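Local coordinates for cell envelope-related transcriptional attenuator domain-containing protein (Eubacterium siraeum, PDB 4OBM) that is of uncharacterised function but belongs to the LytR-CpsA-Psr family, whose members probably act in attaching polymers to the bacterial cell wall, at residues A[150-155]-A[171-176]. Residues are numbered along the deposited sequence; the frame is centred on the assembly and turned at random.
Sequences AYLTLP and TVISSF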
loop_
_atom_site.group_PDB
_atom_site.type_symbol
_atom_site.label_atom_id
_atom_site.label_comp_id
_atom_site.label_asym_id
_atom_site.label_seq_id
_atom_site.Cartn_x
_atom_site.Cartn_y
_atom_site.Cartn_z
ATOM N N ALA A 150 9.205 12.637 -4.947
ATOM C CA ALA A 150 9.084 13.270 -6.276
ATOM C C ALA A 150 8.925 12.235 -7.410
ATOM O O ALA A 150 8.081 12.413 -8.291
ATOM C CB ALA A 150 10.282 14.163 -6.547
ATOM N N TYR A 151 9.701 11.145 -7.362
ATOM C CA TYR A 151 9.615 10.046 -8.341
ATOM C C TYR A 151 8.232 9.376 -8.295
ATOM O O TYR A 151 7.620 9.143 -9.325
ATOM C CB TYR A 151 10.736 8.992 -8.078
ATOM C CG TYR A 151 10.879 7.878 -9.110
ATOM C CD1 TYR A 151 10.597 8.103 -10.457
ATOM C CD2 TYR A 151 11.368 6.624 -8.748
ATOM C CE1 TYR A 151 10.756 7.097 -11.410
ATOM C CE2 TYR A 151 11.540 5.612 -9.695
ATOM C CZ TYR A 151 11.225 5.851 -11.025
ATOM O OH TYR A 151 11.375 4.865 -11.968
ATOM N N LEU A 152 7.753 9.090 -7.094
ATOM C CA LEU A 152 6.515 8.387 -6.809
ATOM C C LEU A 152 5.247 9.170 -7.204
ATOM O O LEU A 152 4.220 8.547 -7.514
ATOM C CB LEU A 152 6.501 8.089 -5.304
ATOM C CG LEU A 152 5.647 6.919 -4.814
ATOM C CD1 LEU A 152 6.165 5.584 -5.339
ATOM C CD2 LEU A 152 5.579 6.907 -3.277
ATOM N N THR A 153 5.322 10.518 -7.162
ATOM C CA THR A 153 4.196 11.402 -7.387
ATOM C C THR A 153 4.253 12.217 -8.710
ATOM O O THR A 153 3.492 13.185 -8.831
ATOM C CB THR A 153 4.040 12.361 -6.189
ATOM O OG1 THR A 153 5.194 13.183 -6.090
ATOM C CG2 THR A 153 3.820 11.627 -4.882
ATOM N N LEU A 154 5.087 11.819 -9.706
ATOM C CA LEU A 154 5.133 12.529 -10.988
ATOM C C LEU A 154 3.775 12.488 -11.689
ATOM O O LEU A 154 3.195 11.407 -11.866
ATOM C CB LEU A 154 6.201 11.970 -11.930
ATOM C CG LEU A 154 7.635 12.397 -11.724
ATOM C CD1 LEU A 154 8.543 11.487 -12.511
ATOM C CD2 LEU A 154 7.853 13.861 -12.106
ATOM N N PRO A 155 3.272 13.656 -12.130
ATOM C CA PRO A 155 1.958 13.685 -12.799
ATOM C C PRO A 155 1.968 13.004 -14.178
ATOM O O PRO A 155 0.906 12.628 -14.683
ATOM C CB PRO A 155 1.661 15.187 -12.918
ATOM C CG PRO A 155 2.612 15.869 -11.951
ATOM C CD PRO A 155 3.832 15.014 -11.980
ATOM N N THR A 171 5.715 -1.139 -7.329
ATOM C CA THR A 171 7.091 -1.586 -7.466
ATOM C C THR A 171 8.020 -0.837 -6.512
ATOM O O THR A 171 8.790 -1.475 -5.808
ATOM C CB THR A 171 7.510 -1.378 -8.944
ATOM O OG1 THR A 171 6.659 -2.163 -9.776
ATOM C CG2 THR A 171 8.956 -1.745 -9.209
ATOM N N VAL A 172 7.990 0.504 -6.534
ATOM C CA VAL A 172 8.836 1.353 -5.689
ATOM C C VAL A 172 8.521 1.095 -4.184
ATOM O O VAL A 172 9.449 0.962 -3.386
ATOM C CB VAL A 172 8.667 2.844 -6.102
ATOM C CG1 VAL A 172 9.255 3.796 -5.076
ATOM C CG2 VAL A 172 9.281 3.094 -7.471
ATOM N N ILE A 173 7.230 0.980 -3.817
ATOM C CA ILE A 173 6.834 0.712 -2.428
ATOM C C ILE A 173 7.245 -0.721 -2.031
ATOM O O ILE A 173 7.686 -0.916 -0.889
ATOM C CB ILE A 173 5.317 1.040 -2.161
ATOM C CG1 ILE A 173 5.036 2.560 -2.305
ATOM C CG2 ILE A 173 4.797 0.507 -0.803
ATOM C CD1 ILE A 173 5.974 3.551 -1.507
ATOM N N SER A 174 7.162 -1.697 -2.971
ATOM C CA SER A 174 7.601 -3.082 -2.738
ATOM C C SER A 174 9.088 -3.115 -2.403
ATOM O O SER A 174 9.510 -3.782 -1.455
ATOM C CB SER A 174 7.333 -3.946 -3.966
ATOM O OG SER A 174 5.985 -4.371 -4.009
ATOM N N SER A 175 9.875 -2.357 -3.183
ATOM C CA SER A 175 11.320 -2.226 -3.028
ATOM C C SER A 175 11.661 -1.577 -1.682
ATOM O O SER A 175 12.561 -2.051 -1.002
ATOM C CB SER A 175 11.900 -1.418 -4.182
ATOM O OG SER A 175 11.773 -2.102 -5.415
ATOM N N PHE A 176 10.919 -0.534 -1.290
ATOM C CA PHE A 176 11.063 0.182 -0.007
ATOM C C PHE A 176 10.831 -0.751 1.201
ATOM O O PHE A 176 11.580 -0.679 2.176
ATOM C CB PHE A 176 10.087 1.390 0.045
ATOM C CG PHE A 176 10.009 2.091 1.383
ATOM C CD1 PHE A 176 11.083 2.840 1.860
ATOM C CD2 PHE A 176 8.865 1.997 2.169
ATOM C CE1 PHE A 176 11.018 3.467 3.111
ATOM C CE2 PHE A 176 8.810 2.615 3.421
ATOM C CZ PHE A 176 9.881 3.354 3.879
#
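Leu-152 sets its forked end against Val-172 and Ile-173, joining the last turn of helix 145-152 to the middle of helix 164-181 in a buried helix-helix contact of the LytR-CpsA-Psr fold. Its methyls divide the work: CD1 of Leu-152 lies 3.6 Å from CG1 of Val-172, and CD2 of Leu-152 3.8 Å from CD1 of Ile-173. The side chains of Leu-152 and Val-172 run past each other in opposite senses, whereas that of Ile-173 crosses Leu-152 nearly at a right angle. The closest CA atoms, of Leu-152 and Val-172, are 7.5 Å apart, so side chains make the contact; the 174 Å² buried falls on these two, Tyr-151 and Ile-173, all touching through carbons.

Thr-153 has left the helical conformation, and the carbonyl of Leu-152 before it accepts a hydrogen bond from Asn-169 ND2, a polar tie between the same two helices. Phe-109 of helix 102-112 touches both Leu-152 and Ile-173, while Leu-117, Ile-123 and Ile-136 pack on Tyr-151. Val-172 touches both Leu-152 and Tyr-151: with CG1 anti to its backbone N (chi1 167°) and turned to the leucine, CG2 meets the Tyr-151 ring obliquely, 4.0 Å from CE2.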